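Long-range contacts in acetylxylan esterase / glucomannan deacetylase (Cellvibrio japonicus, PDB 2WAA), which deacetylates plant cell wall polysaccharides, removing acetyl groups from acetylated xylan and glucomannan with equal efficiency: residues H19-G24 with P128-R133; S44-G49 with S94-V99; S50-E55 with L117-T122. All blocks are in the same frame, centred on the assembly; numbering follows the deposited sequence.

Interaction 1 (H19-G24 with P128-R133); sequences HIQVMG and PVLPQR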
ATOM      1  N   HIS A  19      -0.782  19.597  10.586  1.00 10.48           N
ATOM      2  CA  HIS A  19       0.663  19.434  10.702  1.00  9.93           C
ATOM      3  C   HIS A  19       1.100  18.015  10.397  1.00  9.72           C
ATOM      4  O   HIS A  19       2.282  17.786  10.161  1.00 10.93           O
ATOM      5  CB  HIS A  19       1.183  19.794  12.104  1.00 10.76           C
ATOM      6  CG  HIS A  19       1.027  21.245  12.446  1.00 12.30           C
ATOM      7  ND1 HIS A  19      -0.109  21.748  13.045  1.00 13.50           N
ATOM      8  CD2 HIS A  19       1.859  22.301  12.277  1.00 11.89           C
ATOM      9  CE1 HIS A  19       0.019  23.056  13.228  1.00 13.07           C
ATOM     10  NE2 HIS A  19       1.210  23.414  12.781  1.00 14.24           N
ATOM     11  N   ILE A  20       0.165  17.076  10.401  1.00  8.44           N
ATOM     12  CA  ILE A  20       0.529  15.685  10.112  1.00  8.85           C
ATOM     13  C   ILE A  20       0.170  15.356   8.653  1.00  8.60           C
ATOM     14  O   ILE A  20      -1.016  15.391   8.255  1.00  9.41           O
ATOM     15  CB  ILE A  20      -0.159  14.723  11.080  1.00  9.13           C
ATOM     16  CG1 ILE A  20       0.337  14.974  12.505  1.00  9.58           C
ATOM     17  CG2 ILE A  20       0.171  13.253  10.695  1.00  7.97           C
ATOM     18  CD1 ILE A  20      -0.447  14.250  13.469  1.00 15.55           C
ATOM     19  N   GLN A  21       1.209  15.119   7.861  1.00  7.93           N
ATOM     20  CA  GLN A  21       1.075  14.715   6.463  1.00  6.61           C
ATOM     21  C   GLN A  21       0.628  13.256   6.392  1.00  6.75           C
ATOM     22  O   GLN A  21       1.052  12.434   7.221  1.00  7.03           O
ATOM     23  CB  GLN A  21       2.400  14.953   5.722  1.00  7.12           C
ATOM     24  CG  GLN A  21       2.239  14.776   4.166  1.00  5.04           C
ATOM     25  CD  GLN A  21       1.093  15.642   3.605  1.00 10.06           C
ATOM     26  OE1 GLN A  21      -0.065  15.233   3.579  1.00  8.34           O
ATOM     27  NE2 GLN A  21       1.416  16.876   3.170  1.00 11.77           N
ATOM     28  N   VAL A  22      -0.226  12.927   5.408  1.00  7.66           N
ATOM     29  CA  VAL A  22      -0.746  11.577   5.330  1.00  8.19           C
ATOM     30  C   VAL A  22      -0.698  11.165   3.883  1.00  8.64           C
ATOM     31  O   VAL A  22      -1.217  11.885   2.987  1.00  8.05           O
ATOM     32  CB  VAL A  22      -2.207  11.548   5.760  1.00  9.83           C
ATOM     33  CG1 VAL A  22      -2.796  10.105   5.592  1.00  9.71           C
ATOM     34  CG2 VAL A  22      -2.311  11.987   7.263  1.00  9.05           C
ATOM     35  N   MET A  23      -0.110  10.008   3.645  1.00  7.65           N
ATOM     36  CA  MET A  23      -0.118   9.448   2.290  1.00  7.85           C
ATOM     37  C   MET A  23      -0.691   8.038   2.437  1.00  7.87           C
ATOM     38  O   MET A  23      -0.166   7.243   3.212  1.00  9.33           O
ATOM     39  CB  MET A  23       1.316   9.380   1.730  1.00  7.77           C
ATOM     40  CG  MET A  23       1.318   8.838   0.231  1.00  8.02           C
ATOM     41  SD  MET A  23       3.018   8.704  -0.328  1.00  9.95           S
ATOM     42  CE  MET A  23       3.614   7.202   0.463  1.00 10.56           C
ATOM     43  N   GLY A  24      -1.770   7.720   1.725  1.00  7.16           N
ATOM     44  CA  GLY A  24      -2.406   6.381   1.890  1.00  6.95           C
ATOM     45  C   GLY A  24      -3.805   6.575   2.458  1.00  7.47           C
ATOM     46  O   GLY A  24      -4.134   7.647   2.999  1.00  7.35           O
ATOM     47  N   PRO A 128       5.370  17.933   6.156  1.00  9.85           N
ATOM     48  CA  PRO A 128       6.262  17.578   5.072  1.00 10.47           C
ATOM     49  C   PRO A 128       5.498  17.721   3.755  1.00  9.92           C
ATOM     50  O   PRO A 128       4.326  17.443   3.692  1.00 10.91           O
ATOM     51  CB  PRO A 128       6.582  16.098   5.345  1.00 11.22           C
ATOM     52  CG  PRO A 128       6.410  15.929   6.837  1.00 10.12           C
ATOM     53  CD  PRO A 128       5.413  16.974   7.290  1.00 10.31           C
ATOM     54  N   VAL A 129       6.192  18.120   2.701  1.00  9.64           N
ATOM     55  CA  VAL A 129       5.562  18.305   1.411  1.00 10.14           C
ATOM     56  C   VAL A 129       5.721  17.006   0.619  1.00  9.79           C
ATOM     57  O   VAL A 129       6.797  16.438   0.520  1.00 10.35           O
ATOM     58  CB  VAL A 129       6.281  19.470   0.683  1.00 11.99           C
ATOM     59  CG1 VAL A 129       5.877  19.522  -0.811  1.00 11.41           C
ATOM     60  CG2 VAL A 129       5.916  20.762   1.391  1.00 12.09           C
ATOM     61  N   LEU A 130       4.625  16.516   0.067  1.00  9.13           N
ATOM     62  CA  LEU A 130       4.688  15.294  -0.742  1.00  9.05           C
ATOM     63  C   LEU A 130       4.943  15.615  -2.214  1.00  9.43           C
ATOM     64  O   LEU A 130       4.611  16.708  -2.695  1.00  9.62           O
ATOM     65  CB  LEU A 130       3.333  14.560  -0.620  1.00  9.01           C
ATOM     66  CG  LEU A 130       2.951  14.025   0.798  1.00  9.42           C
ATOM     67  CD1 LEU A 130       1.532  13.421   0.713  1.00 13.40           C
ATOM     68  CD2 LEU A 130       3.966  13.039   1.353  1.00 13.20           C
ATOM     69  N   PRO A 131       5.456  14.618  -2.987  1.00 10.03           N
ATOM     70  CA  PRO A 131       5.612  14.813  -4.451  1.00  9.56           C
ATOM     71  C   PRO A 131       4.326  15.168  -5.174  1.00  9.19           C
ATOM     72  O   PRO A 131       3.231  14.814  -4.712  1.00  9.52           O
ATOM     73  CB  PRO A 131       6.103  13.434  -4.921  1.00  9.27           C
ATOM     74  CG  PRO A 131       6.849  12.912  -3.736  1.00 10.81           C
ATOM     75  CD  PRO A 131       5.992  13.325  -2.544  1.00  9.74           C
ATOM     76  N   GLN A 132       4.426  15.841  -6.320  1.00  8.94           N
ATOM     77  CA  GLN A 132       3.219  16.101  -7.083  1.00 10.02           C
ATOM     78  C   GLN A 132       2.641  14.836  -7.753  1.00 10.24           C
ATOM     79  O   GLN A 132       1.397  14.663  -7.817  1.00 10.82           O
ATOM     80  CB  GLN A 132       3.483  17.154  -8.151  1.00 10.24           C
ATOM     81  CG  GLN A 132       3.814  18.545  -7.590  1.00 12.00           C
ATOM     82  CD  GLN A 132       2.627  19.186  -6.971  1.00 17.53           C
ATOM     83  OE1 GLN A 132       1.614  19.408  -7.633  1.00 18.13           O
ATOM     84  NE2 GLN A 132       2.710  19.460  -5.689  1.00 17.92           N
ATOM     85  N   ARG A 133       3.519  14.002  -8.298  1.00 10.88           N
ATOM     86  CA  ARG A 133       3.079  12.798  -9.021  1.00 10.62           C
ATOM     87  C   ARG A 133       2.435  11.821  -8.043  1.00  9.90           C
ATOM     88  O   ARG A 133       2.883  11.717  -6.907  1.00  8.76           O
ATOM     89  CB  ARG A 133       4.283  12.106  -9.639  1.00 12.25           C
ATOM     90  CG  ARG A 133       4.838  12.817 -10.886  1.00 12.52           C
ATOM     91  CD  ARG A 133       6.086  12.107 -11.293  1.00 14.71           C
ATOM     92  NE  ARG A 133       6.659  12.785 -12.459  1.00 17.27           N
ATOM     93  CZ  ARG A 133       7.885  12.544 -12.916  1.00 16.94           C
ATOM     94  NH1 ARG A 133       8.662  11.636 -12.333  1.00 16.15           N
ATOM     95  NH2 ARG A 133       8.325  13.221 -13.974  1.00 20.73           N
TER
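Pro128 and Gln21 meet first, through a side-chain to backbone hydrogen bond. Gln21 NE2 donates to Pro128 O at 3.0 Å, with the N-H...O angle at 164°; the donor stands nearly along the C=O axis and the oxygen lies in the plane of the glutamine amide. Beside this bond, Pro128 CD lies 4.0 Å from Gln21 CB, so a rigid residue offers both a backbone acceptor and an apolar ring carbon. Two residues on, Leu130 reaches toward Gln21 tip to tip. Its CG is 3.5 Å from Gln21 CG, and its CD1 lies 3.7 Å from Gln21 CD. The same methyl also packs on Met23 CB at 4.2 Å, a branched apolar end serving two side chains. In Gln21 a bend at chi2 (53°) sets CD near Leu130 CD1 while NE2 still reaches Pro128 O. Its OE1 accepts from the backbone N of Val22 at 2.9 Å, so the amide is held at both heteroatoms and its rotation is fixed. Glutamine suits the place: it spans the gap, and its terminal amide donates through NE2 and accepts through OE1. Further along, Pro131 O accepts from Gln178 NE2, and Leu130 and Met23 both touch Gln178. The contact thus lies where strand 21-23, paired with strand 42-48, borders the linker leading into strand 133-139 of the parallel hydrolase sheet, beside strand 177-183.

Interaction 2 (S44-G49 with S94-V99); sequences STIVAG and SGEHRV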
ATOM      1  N   SER A  44       3.515  11.614   8.634  1.00  6.87           N
ATOM      2  CA  SER A  44       4.819  12.242   8.860  1.00  7.44           C
ATOM      3  C   SER A  44       4.665  13.640   9.414  1.00  7.49           C
ATOM      4  O   SER A  44       3.677  14.325   9.157  1.00  7.97           O
ATOM      5  CB  SER A  44       5.695  12.278   7.586  1.00  7.64           C
ATOM      6  OG  SER A  44       5.032  12.861   6.430  1.00  9.30           O
ATOM      7  N   THR A  45       5.696  14.091  10.116  1.00  8.45           N
ATOM      8  CA  THR A  45       5.622  15.407  10.748  1.00  7.49           C
ATOM      9  C   THR A  45       7.081  15.869  10.899  1.00  8.33           C
ATOM     10  O   THR A  45       8.017  15.055  10.989  1.00  7.87           O
ATOM     11  CB  THR A  45       4.900  15.367  12.125  1.00  8.05           C
ATOM     12  OG1 THR A  45       4.920  16.661  12.733  1.00 10.48           O
ATOM     13  CG2 THR A  45       5.612  14.407  13.109  1.00  6.42           C
ATOM     14  N   ILE A  46       7.262  17.182  10.939  1.00  8.35           N
ATOM     15  CA  ILE A  46       8.608  17.742  11.222  1.00  8.24           C
ATOM     16  C   ILE A  46       8.384  18.618  12.460  1.00  7.58           C
ATOM     17  O   ILE A  46       7.394  19.353  12.533  1.00  8.19           O
ATOM     18  CB  ILE A  46       9.091  18.618  10.084  1.00  8.45           C
ATOM     19  CG1 ILE A  46       9.347  17.780   8.816  1.00 11.36           C
ATOM     20  CG2 ILE A  46      10.413  19.257  10.434  1.00  8.28           C
ATOM     21  CD1 ILE A  46       9.209  18.574   7.557  1.00 17.51           C
ATOM     22  N   VAL A  47       9.235  18.487  13.458  1.00  7.97           N
ATOM     23  CA  VAL A  47       8.984  19.178  14.734  1.00  9.16           C
ATOM     24  C   VAL A  47      10.234  19.848  15.266  1.00 10.04           C
ATOM     25  O   VAL A  47      11.337  19.482  14.881  1.00 11.47           O
ATOM     26  CB  VAL A  47       8.513  18.187  15.845  1.00  8.94           C
ATOM     27  CG1 VAL A  47       7.125  17.611  15.492  1.00  9.88           C
ATOM     28  CG2 VAL A  47       9.548  17.045  16.101  1.00 10.97           C
ATOM     29  N   ALA A  48      10.064  20.793  16.180  1.00 10.67           N
ATOM     30  CA  ALA A  48      11.226  21.381  16.903  1.00 10.67           C
ATOM     31  C   ALA A  48      11.012  20.990  18.358  1.00 10.90           C
ATOM     32  O   ALA A  48      10.069  21.457  18.985  1.00 10.45           O
ATOM     33  CB  ALA A  48      11.259  22.912  16.723  1.00 11.45           C
ATOM     34  N   GLY A  49      11.837  20.088  18.879  1.00 10.60           N
ATOM     35  CA  GLY A  49      11.693  19.618  20.244  1.00 10.13           C
ATOM     36  C   GLY A  49      12.597  18.457  20.603  1.00 12.24           C
ATOM     37  O   GLY A  49      13.428  18.014  19.793  1.00 11.78           O
ATOM     38  N   SER A  94      16.585  19.851  22.505  1.00 15.68           N
ATOM     39  CA  SER A  94      15.636  20.115  21.432  0.50 15.83           C
ATOM     40  C   SER A  94      16.392  20.324  20.110  1.00 15.72           C
ATOM     41  O   SER A  94      17.475  20.908  20.097  1.00 15.39           O
ATOM     42  CB  SER A  94      14.835  21.370  21.780  0.50 15.86           C
ATOM     43  OG  SER A  94      13.834  21.619  20.825  0.50 15.48           O
ATOM     44  N   GLY A  95      15.824  19.844  19.011  1.00 14.53           N
ATOM     45  CA  GLY A  95      16.356  20.124  17.669  1.00 13.44           C
ATOM     46  C   GLY A  95      15.244  19.883  16.661  1.00 13.77           C
ATOM     47  O   GLY A  95      14.132  19.497  17.039  1.00 13.29           O
ATOM     48  N   GLU A  96      15.509  20.143  15.388  1.00 14.07           N
ATOM     49  CA  GLU A  96      14.489  19.930  14.382  1.00 12.66           C
ATOM     50  C   GLU A  96      14.609  18.449  13.954  1.00 13.04           C
ATOM     51  O   GLU A  96      15.723  17.979  13.675  1.00 10.87           O
ATOM     52  CB  GLU A  96      14.719  20.866  13.207  1.00 14.27           C
ATOM     53  CG  GLU A  96      13.733  20.640  12.141  1.00 16.80           C
ATOM     54  CD  GLU A  96      13.849  21.670  11.055  1.00 25.89           C
ATOM     55  OE1 GLU A  96      14.133  22.843  11.391  1.00 26.31           O
ATOM     56  OE2 GLU A  96      13.634  21.294   9.887  1.00 24.69           O
ATOM     57  N   HIS A  97      13.480  17.719  13.907  1.00 10.30           N
ATOM     58  CA  HIS A  97      13.526  16.269  13.593  1.00 10.45           C
ATOM     59  C   HIS A  97      12.369  15.925  12.671  1.00 10.35           C
ATOM     60  O   HIS A  97      11.256  16.450  12.824  1.00 11.43           O
ATOM     61  CB  HIS A  97      13.437  15.409  14.874  1.00  9.04           C
ATOM     62  CG  HIS A  97      14.645  15.566  15.751  1.00 10.86           C
ATOM     63  ND1 HIS A  97      15.884  15.050  15.401  1.00 11.06           N
ATOM     64  CD2 HIS A  97      14.834  16.283  16.885  1.00 12.50           C
ATOM     65  CE1 HIS A  97      16.773  15.419  16.314  1.00 14.80           C
ATOM     66  NE2 HIS A  97      16.160  16.161  17.226  1.00 12.82           N
ATOM     67  N   ARG A  98      12.651  15.032  11.732  1.00 10.38           N
ATOM     68  CA  ARG A  98      11.636  14.557  10.799  0.50 10.94           C
ATOM     69  C   ARG A  98      11.201  13.191  11.314  1.00  9.81           C
ATOM     70  O   ARG A  98      12.043  12.376  11.695  1.00  9.87           O
ATOM     71  CB  ARG A  98      12.220  14.425   9.383  0.50 11.61           C
ATOM     72  CG  ARG A  98      11.296  13.663   8.412  0.50 13.96           C
ATOM     73  CD  ARG A  98      11.757  13.706   6.936  0.50 18.41           C
ATOM     74  NE  ARG A  98      10.686  13.245   6.039  0.50 19.81           N
ATOM     75  CZ  ARG A  98      10.219  12.000   6.003  0.50 20.22           C
ATOM     76  NH1 ARG A  98      10.715  11.086   6.820  0.50 21.10           N
ATOM     77  NH2 ARG A  98       9.249  11.666   5.168  0.50 19.66           N
ATOM     78  N   VAL A  99       9.888  12.929  11.311  1.00  9.32           N
ATOM     79  CA  VAL A  99       9.373  11.672  11.878  1.00  7.94           C
ATOM     80  C   VAL A  99       8.377  11.062  10.910  1.00  8.26           C
ATOM     81  O   VAL A  99       7.484  11.763  10.430  1.00  7.90           O
ATOM     82  CB  VAL A  99       8.634  11.965  13.184  1.00  7.95           C
ATOM     83  CG1 VAL A  99       8.064  10.696  13.775  1.00  9.46           C
ATOM     84  CG2 VAL A  99       9.608  12.614  14.180  1.00  8.21           C
TER
HETATM   85  O   HOH W   1       6.863  12.633   4.362  1.00 22.59           O
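Thr45 turns OG1 anti to its backbone N (chi1 177°), which leaves CG2 between the backbone N and the carbonyl carbon, 3.9 Å from CB of Val99; the two side chains lie side by side and point the same way. Glu96 likewise has CG anti to the backbone N (chi1 178°), and its extended chain runs obliquely across Ile46, whose CG2 lies 4.0 Å from Glu96 CG and also near the carboxylate, 3.9 Å from Glu96 OE2. The His97 ring presents its edge, CD2, to Gly49 O in the ring plane at 3.7 Å. Its ND1 is hydrogen-bonded to Asp70, and the ring stacks on Phe91.

Between these groups runs a regular antiparallel ladder. Thr45 with Val99, Val47 with His97 and Gly49 with Gly95 are hydrogen-bonded pairs, while Ile46 with Arg98 and Ala48 with Glu96 are non-hydrogen-bonded ones. Val47 N to His97 O is 2.9 Å, with 162° at the hydrogen. At the Gly49 end the ladder distorts: Gly95 N reaches Gly49 O at 3.1 Å from above the carbonyl plane. Gly49 is almost fully extended, a conformation easy without a side chain, and here strand 42-48 reaches its corner.

Beta-branched Thr45, Val47 and Val99 suit extended strands and share one face with His97, its polar member; the face is turned to Phe89, Leu117 and Leu119 of the opposite sheet. Ile46, Ala48, Glu96 and Arg98 occupy the other, more exposed face. A water 2.8 Å from Ser44 OG also accepts a weak bond from Arg98 NH2, doubtful because the arginine has two conformers. The chemistry is therefore divided: six backbone bonds satisfy the polar groups between the strands, apolar branches fill the interior, and charged ends stay where solvent can probably reach them.

Interaction 3 (S50-E55 with L117-T122); sequences SRLTAE and LTLTGT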
ATOM      1  N   SER A  50      12.426  17.945  21.820  1.00 10.96           N
ATOM      2  CA  SER A  50      13.301  16.927  22.388  1.00 11.47           C
ATOM      3  C   SER A  50      12.640  15.544  22.516  1.00 11.58           C
ATOM      4  O   SER A  50      13.343  14.567  22.706  1.00 11.14           O
ATOM      5  CB  SER A  50      13.791  17.390  23.781  1.00 11.67           C
ATOM      6  OG  SER A  50      12.673  17.501  24.706  1.00 10.51           O
ATOM      7  N   ARG A  51      11.307  15.470  22.469  1.00 10.83           N
ATOM      8  CA  ARG A  51      10.638  14.182  22.608  1.00  9.92           C
ATOM      9  C   ARG A  51       9.310  14.235  21.867  1.00 10.34           C
ATOM     10  O   ARG A  51       8.616  15.286  21.842  1.00  9.67           O
ATOM     11  CB  ARG A  51      10.394  13.813  24.101  1.00  8.85           C
ATOM     12  CG  ARG A  51       9.888  12.390  24.310  1.00 11.32           C
ATOM     13  CD  ARG A  51       9.801  11.995  25.818  1.00 17.89           C
ATOM     14  NE  ARG A  51       9.580  10.561  25.937  1.00 20.31           N
ATOM     15  CZ  ARG A  51       8.549  10.018  26.573  1.00 24.46           C
ATOM     16  NH1 ARG A  51       7.670  10.790  27.196  1.00 25.07           N
ATOM     17  NH2 ARG A  51       8.391   8.698  26.589  1.00 23.79           N
ATOM     18  N   LEU A  52       8.966  13.120  21.224  1.00  9.81           N
ATOM     19  CA  LEU A  52       7.672  13.010  20.539  1.00  9.21           C
ATOM     20  C   LEU A  52       7.095  11.627  20.807  1.00  8.62           C
ATOM     21  O   LEU A  52       7.797  10.599  20.673  1.00 10.21           O
ATOM     22  CB  LEU A  52       7.823  13.271  19.039  1.00  9.09           C
ATOM     23  CG  LEU A  52       6.507  13.295  18.223  1.00  8.96           C
ATOM     24  CD1 LEU A  52       5.660  14.552  18.552  1.00  9.27           C
ATOM     25  CD2 LEU A  52       6.865  13.253  16.706  1.00  4.74           C
ATOM     26  N   THR A  53       5.835  11.588  21.265  1.00  7.89           N
ATOM     27  CA  THR A  53       5.155  10.325  21.525  1.00  8.14           C
ATOM     28  C   THR A  53       3.839  10.304  20.754  1.00  7.90           C
ATOM     29  O   THR A  53       3.288  11.350  20.416  1.00  8.88           O
ATOM     30  CB  THR A  53       4.848  10.033  23.045  1.00  8.06           C
ATOM     31  OG1 THR A  53       3.896  10.997  23.538  1.00  9.04           O
ATOM     32  CG2 THR A  53       6.128  10.090  23.889  1.00  8.36           C
ATOM     33  N   ALA A  54       3.337   9.101  20.516  1.00  7.64           N
ATOM     34  CA  ALA A  54       2.042   8.928  19.862  1.00  7.34           C
ATOM     35  C   ALA A  54       1.180   7.952  20.650  1.00  8.03           C
ATOM     36  O   ALA A  54       1.689   6.962  21.178  1.00  9.43           O
ATOM     37  CB  ALA A  54       2.283   8.366  18.496  1.00  7.35           C
ATOM     38  N   GLU A  55      -0.127   8.205  20.685  1.00  6.65           N
ATOM     39  CA  GLU A  55      -1.065   7.243  21.267  1.00  7.87           C
ATOM     40  C   GLU A  55      -1.566   6.347  20.120  1.00  8.30           C
ATOM     41  O   GLU A  55      -2.203   6.862  19.168  1.00  8.39           O
ATOM     42  CB  GLU A  55      -2.244   7.984  21.885  1.00  7.48           C
ATOM     43  CG  GLU A  55      -1.819   8.811  23.119  1.00  7.70           C
ATOM     44  CD  GLU A  55      -1.101   7.974  24.152  1.00  7.77           C
ATOM     45  OE1 GLU A  55      -1.625   6.906  24.514  1.00  6.83           O
ATOM     46  OE2 GLU A  55      -0.041   8.413  24.649  1.00 11.42           O
ATOM     47  N   LEU A 117      -0.552  13.049  18.980  1.00  8.09           N
ATOM     48  CA  LEU A 117       0.903  13.103  19.179  0.50  6.95           C
ATOM     49  C   LEU A 117       1.178  14.183  20.208  1.00  7.70           C
ATOM     50  O   LEU A 117       0.545  15.265  20.140  1.00  8.12           O
ATOM     51  CB  LEU A 117       1.592  13.547  17.880  0.50  6.87           C
ATOM     52  CG  LEU A 117       1.551  12.717  16.602  0.50  6.76           C
ATOM     53  CD1 LEU A 117       2.365  13.412  15.476  0.50  3.07           C
ATOM     54  CD2 LEU A 117       2.097  11.300  16.897  0.50  6.93           C
ATOM     55  N   THR A 118       2.135  13.928  21.102  1.00  8.16           N
ATOM     56  CA  THR A 118       2.549  14.926  22.086  1.00  7.72           C
ATOM     57  C   THR A 118       4.051  15.244  21.871  1.00  7.33           C
ATOM     58  O   THR A 118       4.898  14.359  21.977  1.00  8.22           O
ATOM     59  CB  THR A 118       2.349  14.445  23.511  1.00  8.05           C
ATOM     60  OG1 THR A 118       0.946  14.281  23.781  1.00  9.66           O
ATOM     61  CG2 THR A 118       2.961  15.504  24.517  1.00  8.97           C
ATOM     62  N   LEU A 119       4.340  16.514  21.582  1.00  7.50           N
ATOM     63  CA  LEU A 119       5.701  17.002  21.383  1.00  8.04           C
ATOM     64  C   LEU A 119       6.118  17.716  22.650  1.00  8.75           C
ATOM     65  O   LEU A 119       5.383  18.610  23.136  1.00  8.95           O
ATOM     66  CB  LEU A 119       5.703  18.048  20.257  1.00  8.34           C
ATOM     67  CG  LEU A 119       7.063  18.776  20.028  1.00  6.24           C
ATOM     68  CD1 LEU A 119       8.108  17.793  19.514  1.00  6.62           C
ATOM     69  CD2 LEU A 119       6.918  19.980  19.001  1.00  8.10           C
ATOM     70  N   THR A 120       7.296  17.371  23.148  1.00  9.31           N
ATOM     71  CA  THR A 120       7.903  18.127  24.235  1.00  9.70           C
ATOM     72  C   THR A 120       8.882  19.041  23.517  1.00  9.93           C
ATOM     73  O   THR A 120       9.806  18.557  22.822  1.00  9.50           O
ATOM     74  CB  THR A 120       8.612  17.214  25.222  1.00  9.71           C
ATOM     75  OG1 THR A 120       7.659  16.347  25.827  1.00 10.39           O
ATOM     76  CG2 THR A 120       9.291  18.049  26.346  1.00 10.67           C
ATOM     77  N   GLY A 121       8.700  20.353  23.619  1.00  9.66           N
ATOM     78  CA  GLY A 121       9.533  21.231  22.776  1.00 11.24           C
ATOM     79  C   GLY A 121       8.827  22.494  22.464  1.00 11.52           C
ATOM     80  O   GLY A 121       8.112  23.015  23.297  1.00 12.38           O
ATOM     81  N   THR A 122       9.022  23.002  21.261  0.50 11.37           N
ATOM     82  CA  THR A 122       8.462  24.302  20.955  0.50 10.50           C
ATOM     83  C   THR A 122       7.247  24.233  20.044  0.50 10.85           C
ATOM     84  O   THR A 122       6.179  24.772  20.379  0.50 10.13           O
ATOM     85  CB  THR A 122       9.544  25.261  20.422  0.50 10.53           C
ATOM     86  OG1 THR A 122      10.231  24.652  19.346  0.50  8.74           O
ATOM     87  CG2 THR A 122      10.548  25.592  21.529  0.50 12.26           C
TER
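A classic beta bulge, in which Ser50 and Arg51 both face Thr120, marks the start of an antiparallel pairing in the N-terminal beta-sandwich domain. Ser50 N donates to Thr120 O at 2.9 Å, whereas Arg51 N reaches the same oxygen only weakly, at 3.5 Å. In return Thr120 N gives Arg51 O a nearly straight bond of 2.8 Å, 171° at the hydrogen. Beyond the bulge Thr53 and Thr118 form a regular hydrogen-bonded pair, with their side chains side by side and pointing the same way, Thr53 OG1 3.8 Å from Thr118 CB. The guanidinium of Arg51 extends to Thr53 two residues on, whose CG2 lies 3.6 Å above its plane, over its centre; Arg51 NE makes a salt bridge to Glu87. On the other face, Leu52 has CG anti to the backbone N (chi1 -175°), and chi2 of 70° places CD1 over the neighbouring strand, 3.9 Å from Leu119 CB. Gly121 follows at backbone angles where a CB would collide with the preceding carbonyl oxygen, which explains the glycine. The pairing is thus two-sided: threonines, with small branches and a hydroxyl, suit the polar face, where Thr118 OG1 bonds to Thr12, while Leu52, Leu117 and Leu119 bring pure hydrocarbon to Phe124 in the interior. Backbone bonds hold the register, and the hydrophobic effect probably holds the sheets together.

How the interactions relate
From the N terminus, 19-24 comes first, and its closing partner, 128-133, comes last, so interaction 1 encloses the other two. Within that loop, 44-49 runs directly into 50-55 around a corner that carries the chain from one antiparallel sheet to the other. Residues 94-99 then close interaction 2, and 117-122 close interaction 3; the two loops cross, as their segments alternate. Interactions 2 and 3 build opposing sheets of one sandwich, packed through Val99 on Leu52 and Val47 on Leu119, with a probable bond from Thr122 N to Ala48 O at the corner. Gln21, probably bonded through N to Ser44 O, shares the sheet of interaction 2, and interaction 1 ties that sheet to the linker entering the hydrolase domain.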